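Local coordinates for sugar ABC transporter substrate-binding protein (Treponema pallidum subsp. pallidum, PDB 5U2P), which probably serves as the periplasmic substrate-binding component of an ABC transporter, apparently for a sugar, although its true ligand is not established, at residues P402-A406 with H407-H411; S365-K369 with G370-Q374; V91-P94 with S95-A98. All coordinates share one frame; numbering follows the deposited sequence.

Interaction 1 of 3, residues P402-A406 with H407-H411; sequences PAPTA and HTMLH
Thr405 OG1 takes the N-H of Thr408 at 3.2 Å, the N-cap bond that opens helix 406-417. The hydroxyl reaches forward to this first-turn amide because it stands between the backbone N and the carbonyl carbon of Thr405 (chi1 60°). The carbonyl of Thr405 starts the regular bonding: Met409 N donates to Thr405 O at 3.0 Å, and Leu410 N follows on Ala406 O. The two threonine side chains cross at about a right angle, and the same OG1 lies at the edge of the His407 ring, near its plane. One residue earlier, Pro404 meets the helix with two ring atoms. Its CB touches Thr408 CG2 at 3.8 Å, while its CG rests on Met409 CG, also at 3.8 Å. Beyond that contact the Met409 chain bends at chi3 and carries its end away, toward Phe395, Val399 and Leu234. Farther along, His407 O is gripped twice by His411, from opposite faces of the carbonyl plane: once by the backbone N, once by ND1 at 3.1 Å. The ring bond runs in the imidazole plane but comes from well above the carbonyl plane, and it helps to set the rotation of the ring. Outside the turn, Ala406 and Leu410 pack on Leu230 of helix 227-238, and the His407 ring meets that of Tyr227. The capping hydroxyl thus satisfies an amide that has no preceding helical turn to bond to, and the ND1 bond implies a proton on that nitrogen of His411.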
loop_
_atom_site.group_PDB
_atom_site.type_symbol
_atom_site.label_atom_id
_atom_site.label_comp_id
_atom_site.label_asym_id
_atom_site.label_seq_id
_atom_site.Cartn_x
_atom_site.Cartn_y
_atom_site.Cartn_z
ATOM N N PRO A 402 21.187 -25.863 8.603
ATOM C CA PRO A 402 21.458 -24.707 9.466
ATOM C C PRO A 402 21.310 -23.398 8.705
ATOM O O PRO A 402 21.681 -23.325 7.525
ATOM C CB PRO A 402 22.918 -24.918 9.887
ATOM C CG PRO A 402 23.523 -25.580 8.721
ATOM C CD PRO A 402 22.448 -26.506 8.177
ATOM N N ALA A 403 20.798 -22.383 9.396
ATOM C CA ALA A 403 20.568 -21.071 8.798
ATOM C C ALA A 403 21.865 -20.418 8.315
ATOM O O ALA A 403 22.881 -20.440 9.014
ATOM C CB ALA A 403 19.873 -20.158 9.795
ATOM N N PRO A 404 21.818 -19.807 7.121
ATOM C CA PRO A 404 22.940 -19.025 6.607
ATOM C C PRO A 404 23.042 -17.668 7.303
ATOM O O PRO A 404 22.143 -17.292 8.059
ATOM C CB PRO A 404 22.584 -18.854 5.129
ATOM C CG PRO A 404 21.086 -18.737 5.147
ATOM C CD PRO A 404 20.634 -19.700 6.239
ATOM N N THR A 405 24.121 -16.938 7.040
ATOM C CA THR A 405 24.208 -15.543 7.464
ATOM C C THR A 405 23.567 -14.646 6.422
ATOM O O THR A 405 23.282 -15.076 5.305
ATOM C CB THR A 405 25.636 -15.081 7.647
ATOM O OG1 THR A 405 26.324 -15.217 6.397
ATOM C CG2 THR A 405 26.342 -15.883 8.745
ATOM N N ALA A 406 23.372 -13.380 6.773
ATOM C CA ALA A 406 22.834 -12.419 5.823
ATOM C C ALA A 406 23.806 -12.234 4.655
ATOM O O ALA A 406 23.389 -12.032 3.524
ATOM C CB ALA A 406 22.557 -11.093 6.503
ATOM N N HIS A 407 25.103 -12.321 4.924
ATOM C CA HIS A 407 26.083 -12.256 3.853
ATOM C C HIS A 407 25.837 -13.352 2.826
ATOM O O HIS A 407 25.887 -13.111 1.620
ATOM C CB HIS A 407 27.513 -12.406 4.381
ATOM C CG HIS A 407 27.968 -11.307 5.286
ATOM N ND1 HIS A 407 28.404 -11.544 6.572
ATOM C CD2 HIS A 407 28.158 -9.982 5.062
ATOM C CE1 HIS A 407 28.801 -10.407 7.116
ATOM N NE2 HIS A 407 28.667 -9.445 6.220
ATOM N N THR A 408 25.604 -14.566 3.314
ATOM C CA THR A 408 25.399 -15.697 2.435
ATOM C C THR A 408 24.095 -15.546 1.658
ATOM O O THR A 408 24.054 -15.859 0.469
ATOM C CB THR A 408 25.424 -17.009 3.229
ATOM O OG1 THR A 408 26.761 -17.211 3.712
ATOM C CG2 THR A 408 25.035 -18.177 2.342
ATOM N N MET A 409 23.046 -15.044 2.305
ATOM C CA MET A 409 21.790 -14.789 1.598
ATOM C C MET A 409 21.977 -13.795 0.451
ATOM O O MET A 409 21.397 -13.974 -0.619
ATOM C CB MET A 409 20.711 -14.286 2.570
ATOM C CG MET A 409 20.340 -15.309 3.630
ATOM S SD MET A 409 19.232 -14.632 4.886
ATOM C CE MET A 409 17.689 -14.541 3.968
ATOM N N LEU A 410 22.802 -12.771 0.641
ATOM C CA LEU A 410 23.013 -11.819 -0.440
ATOM C C LEU A 410 23.803 -12.469 -1.571
ATOM O O LEU A 410 23.548 -12.186 -2.733
ATOM C CB LEU A 410 23.713 -10.555 0.061
ATOM C CG LEU A 410 22.912 -9.691 1.034
ATOM C CD1 LEU A 410 23.826 -8.625 1.635
ATOM C CD2 LEU A 410 21.696 -9.049 0.355
ATOM N N HIS A 411 24.761 -13.339 -1.243
ATOM C CA HIS A 411 25.510 -14.033 -2.287
ATOM C C HIS A 411 24.598 -14.949 -3.086
ATOM O O HIS A 411 24.715 -15.049 -4.308
ATOM C CB HIS A 411 26.652 -14.852 -1.690
ATOM C CG HIS A 411 27.913 -14.077 -1.530
ATOM N ND1 HIS A 411 28.199 -13.351 -0.397
ATOM C CD2 HIS A 411 28.959 -13.902 -2.369
ATOM C CE1 HIS A 411 29.380 -12.772 -0.540
ATOM N NE2 HIS A 411 29.856 -13.084 -1.730
#

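Interaction 2 of 3, residues S365-K369 with G370-Q374; sequences SHIEK and GKVIQ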
loop_
_atom_site.group_PDB
_atom_site.type_symbol
_atom_site.label_atom_id
_atom_site.label_comp_id
_atom_site.label_asym_id
_atom_site.label_seq_id
_atom_site.Cartn_x
_atom_site.Cartn_y
_atom_site.Cartn_z
ATOM N N SER A 365 -1.519 8.708 14.191
ATOM C CA SER A 365 -0.077 8.881 14.341
ATOM C C SER A 365 0.684 8.915 13.018
ATOM O O SER A 365 1.703 9.593 12.912
ATOM C CB SER A 365 0.503 7.773 15.224
ATOM O OG SER A 365 0.234 6.477 14.715
ATOM N N HIS A 366 0.207 8.181 12.016
ATOM C CA HIS A 366 0.943 8.053 10.770
ATOM C C HIS A 366 0.120 8.417 9.540
ATOM O O HIS A 366 0.539 9.277 8.761
ATOM C CB HIS A 366 1.490 6.630 10.635
ATOM C CG HIS A 366 2.617 6.329 11.572
ATOM N ND1 HIS A 366 2.421 6.022 12.903
ATOM C CD2 HIS A 366 3.955 6.279 11.369
ATOM C CE1 HIS A 366 3.589 5.802 13.479
ATOM N NE2 HIS A 366 4.535 5.942 12.569
ATOM N N ILE A 367 -1.036 7.793 9.351
ATOM C CA ILE A 367 -1.720 7.941 8.066
ATOM C C ILE A 367 -2.160 9.396 7.869
ATOM O O ILE A 367 -1.934 9.979 6.810
ATOM C CB ILE A 367 -2.923 6.970 7.937
ATOM C CG1 ILE A 367 -2.439 5.513 8.041
ATOM C CG2 ILE A 367 -3.639 7.203 6.605
ATOM C CD1 ILE A 367 -3.557 4.465 8.247
ATOM N N GLU A 368 -2.737 10.004 8.898
ATOM C CA GLU A 368 -3.219 11.381 8.773
ATOM C C GLU A 368 -2.087 12.377 8.517
ATOM O O GLU A 368 -2.313 13.460 7.973
ATOM C CB GLU A 368 -3.996 11.790 10.024
ATOM C CG GLU A 368 -5.445 12.094 9.745
ATOM C CD GLU A 368 -6.227 12.451 10.998
ATOM O OE1 GLU A 368 -5.638 12.447 12.103
ATOM O OE2 GLU A 368 -7.436 12.734 10.871
ATOM N N LYS A 369 -0.873 11.990 8.894
ATOM C CA LYS A 369 0.302 12.838 8.756
ATOM C C LYS A 369 1.107 12.496 7.518
ATOM O O LYS A 369 2.176 13.061 7.285
ATOM C CB LYS A 369 1.196 12.711 9.990
ATOM C CG LYS A 369 0.458 12.924 11.308
ATOM C CD LYS A 369 1.411 12.991 12.490
ATOM C CE LYS A 369 0.668 13.243 13.789
ATOM N NZ LYS A 369 1.608 13.436 14.925
ATOM N N GLY A 370 0.606 11.553 6.728
ATOM C CA GLY A 370 1.272 11.178 5.496
ATOM C C GLY A 370 2.539 10.358 5.668
ATOM O O GLY A 370 3.319 10.220 4.714
ATOM N N LYS A 371 2.707 9.777 6.860
ATOM C CA LYS A 371 3.879 8.975 7.189
ATOM C C LYS A 371 3.705 7.543 6.695
ATOM O O LYS A 371 3.675 6.605 7.490
ATOM C CB LYS A 371 4.128 8.988 8.703
ATOM C CG LYS A 371 4.590 10.337 9.261
ATOM C CD LYS A 371 4.616 10.292 10.792
ATOM C CE LYS A 371 5.317 11.494 11.392
ATOM N NZ LYS A 371 4.663 12.753 10.989
ATOM N N VAL A 372 3.606 7.393 5.378
ATOM C CA VAL A 372 3.421 6.088 4.732
ATOM C C VAL A 372 4.167 6.095 3.398
ATOM O O VAL A 372 4.042 7.055 2.637
ATOM C CB VAL A 372 1.919 5.765 4.454
ATOM C CG1 VAL A 372 1.763 4.341 3.922
ATOM C CG2 VAL A 372 1.045 6.014 5.691
ATOM N N ILE A 373 4.923 5.038 3.114
ATOM C CA ILE A 373 5.588 4.860 1.838
ATOM C C ILE A 373 5.272 3.500 1.277
ATOM O O ILE A 373 4.858 2.602 2.010
ATOM C CB ILE A 373 7.111 5.051 1.955
ATOM C CG1 ILE A 373 7.727 4.057 2.955
ATOM C CG2 ILE A 373 7.372 6.470 2.376
ATOM C CD1 ILE A 373 9.291 4.150 3.015
ATOM N N GLN A 374 5.408 3.352 -0.032
ATOM C CA GLN A 374 5.049 2.090 -0.663
ATOM C C GLN A 374 6.101 0.997 -0.454
ATOM O O GLN A 374 7.288 1.151 -0.821
ATOM C CB GLN A 374 4.804 2.282 -2.158
ATOM C CG GLN A 374 4.420 0.966 -2.834
ATOM C CD GLN A 374 3.545 1.129 -4.045
ATOM O OE1 GLN A 374 2.439 1.676 -3.964
ATOM N NE2 GLN A 374 4.027 0.635 -5.183
#
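The chain leaves helix 360-367 through a Schellman motif: Lys371 N donates to His366 O at 2.9 Å, and Gly370 N closes the type I turn on Ile367 O at 3.0 Å. Gly370 adopts positive phi (74°), a conformation that favours glycine. Lys371, the centre of an inverse gamma turn, leads into strand 372-374, and its side chain crosses His366 at about a right angle. Lys371 CB lies 3.8 Å from His366 CD2, while Lys371 O sits at the edge of the imidazole, in its plane. The ring is held at both nitrogens: ND1 donates to Ser365 OG at 2.9 Å, and NE2 bonds to Gln297 O. Beyond CB, Lys371 passes its CD by Ser365 O and bends at chi4 (59°), which swings NZ over the aliphatic part of Lys369, 3.6 Å from its CD. The two lysines lie side by side and point the same way, yet their NZ atoms stay 5.0 Å apart. On the apolar side, Val372 CG2 approaches Ile367 CG1 at 4.2 Å, and both residues pack on Ile139 of strand 138-145. Ser365 OG is also bonded to Ala361 O, a carbonyl that can only accept, so the hydroxyl proton is used there and ND1 of His366 must donate. With NE2 bonded to a second carbonyl, His366 may carry a proton on each nitrogen and so be cationic.

Interaction 3 of 3, residues V91-P94 with S95-A98; sequences VSLP and SLHA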
loop_
_atom_site.group_PDB
_atom_site.type_symbol
_atom_site.label_atom_id
_atom_site.label_comp_id
_atom_site.label_asym_id
_atom_site.label_seq_id
_atom_site.Cartn_x
_atom_site.Cartn_y
_atom_site.Cartn_z
ATOM N N VAL A 91 -6.005 7.199 -14.012
ATOM C CA VAL A 91 -4.642 6.692 -14.047
ATOM C C VAL A 91 -4.387 5.813 -12.843
ATOM O O VAL A 91 -5.036 5.939 -11.816
ATOM C CB VAL A 91 -3.585 7.834 -14.077
ATOM C CG1 VAL A 91 -3.705 8.645 -15.376
ATOM C CG2 VAL A 91 -3.726 8.737 -12.857
ATOM N N SER A 92 -3.423 4.910 -12.997
ATOM C CA SER A 92 -2.936 4.087 -11.907
ATOM C C SER A 92 -1.734 4.749 -11.245
ATOM O O SER A 92 -0.693 4.960 -11.873
ATOM C CB SER A 92 -2.559 2.693 -12.415
ATOM O OG SER A 92 -3.717 1.975 -12.824
ATOM N N LEU A 93 -1.904 5.090 -9.978
ATOM C CA LEU A 93 -0.839 5.647 -9.160
ATOM C C LEU A 93 -0.119 4.488 -8.485
ATOM O O LEU A 93 -0.732 3.451 -8.261
ATOM C CB LEU A 93 -1.414 6.618 -8.121
ATOM C CG LEU A 93 -2.093 7.839 -8.767
ATOM C CD1 LEU A 93 -3.002 8.562 -7.774
ATOM C CD2 LEU A 93 -1.066 8.806 -9.348
ATOM N N PRO A 94 1.176 4.655 -8.155
ATOM C CA PRO A 94 1.967 5.869 -8.395
ATOM C C PRO A 94 2.655 5.916 -9.758
ATOM O O PRO A 94 3.141 6.979 -10.158
ATOM C CB PRO A 94 3.006 5.827 -7.271
ATOM C CG PRO A 94 3.210 4.365 -7.010
ATOM C CD PRO A 94 1.875 3.701 -7.274
ATOM N N SER A 95 2.698 4.803 -10.480
ATOM C CA SER A 95 3.616 4.714 -11.618
ATOM C C SER A 95 3.050 5.156 -12.975
ATOM O O SER A 95 3.792 5.260 -13.944
ATOM C CB SER A 95 4.151 3.287 -11.723
ATOM O OG SER A 95 5.030 3.013 -10.636
ATOM N N LEU A 96 1.758 5.443 -13.036
ATOM C CA LEU A 96 1.104 5.998 -14.229
ATOM C C LEU A 96 1.285 5.159 -15.494
ATOM O O LEU A 96 1.422 5.709 -16.588
ATOM C CB LEU A 96 1.597 7.421 -14.505
ATOM C CG LEU A 96 1.528 8.393 -13.336
ATOM C CD1 LEU A 96 2.141 9.697 -13.732
ATOM C CD2 LEU A 96 0.096 8.615 -12.881
ATOM N N HIS A 97 1.255 3.837 -15.350
ATOM C CA HIS A 97 1.441 2.946 -16.496
ATOM C C HIS A 97 2.728 3.279 -17.272
ATOM O O HIS A 97 2.762 3.132 -18.492
ATOM C CB HIS A 97 0.250 3.039 -17.467
ATOM C CG HIS A 97 -1.105 3.065 -16.816
ATOM N ND1 HIS A 97 -1.792 4.238 -16.563
ATOM C CD2 HIS A 97 -1.931 2.061 -16.431
ATOM C CE1 HIS A 97 -2.966 3.955 -16.028
ATOM N NE2 HIS A 97 -3.077 2.640 -15.937
ATOM N N ALA A 98 3.756 3.758 -16.575
ATOM C CA ALA A 98 5.048 4.112 -17.187
ATOM C C ALA A 98 4.967 5.266 -18.197
ATOM O O ALA A 98 5.928 5.517 -18.946
ATOM C CB ALA A 98 5.665 2.883 -17.853
HETATM O O HOH W 1 1.003 2.248 -10.555
#
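Leu96 N donates to Ser92 O at 2.8 Å, a direct backbone bond that closes the turn after strand 88-92. The bond is bent, with an N-H...O angle of 136°. Water 1 adds to this closure by accepting from Ser95 N at 3.1 Å and giving a weak, longer bond to the same Ser92 O. The peptide bond before Pro94 is cis, which folds the chain sharply between these partners. Leu96, His97 and Ala98 all have positive phi and psi, three successive residues in left-handed helical conformation, with Ala98 N bonded to Ser95 O.

Apolar contacts gather at one methyl, Leu96 CD2. It touches Val91 CG2 at 3.8 Å and Leu93 CD2 at 3.7 Å, and Leu96 lies side by side with each of these residues, pointing the same way. With CG set anti to its carbonyl carbon (chi1 -52°), the end of the Leu96 side chain returns toward Val91 and Leu93, which its CB leaves.

The His97 ring lies against Val91 and Ser92: Ser92 N, 3.2 Å from CE1, is oblique to the ring, and Val91 CA lies at the ring edge, near its plane. NE2 stands 3.2 Å from Ser92 OG. Ser92 OG makes weak bonds to Arg39 and Gln307. His97 ND1 is buried here without a partner in the model.

Strand 88-92 lies between strands 33-39 and 307-311 in the five-stranded sheet, with Val91 bonded through its backbone to Gly308. Val91 also packs on Phe105 and Ala130, Pro94 rests on Glu305, and the turn leads the chain from this strand toward helix 101-104.

Along the chain the order is interaction 3, interaction 2, interaction 1. Interaction 3 closes the end of strand 88-92 in the five-stranded sheet, whereas interaction 2 leads into strand 372-374, paired with 300-303 in the other, six-stranded sheet. Their centres are about 20 Å apart, yet they touch where Gln374 OE1 packs 3.9 Å from Pro94 CD, so the end of strand 372-374 meets the loop that follows strand 88-92. Interaction 1 stands apart at the start of the C-terminal helix 406-417, with centres about 33 Å from interaction 2 and 36 Å from interaction 3. Two sheets meeting in this way are consistent with the two-lobed build of solute-binding proteins.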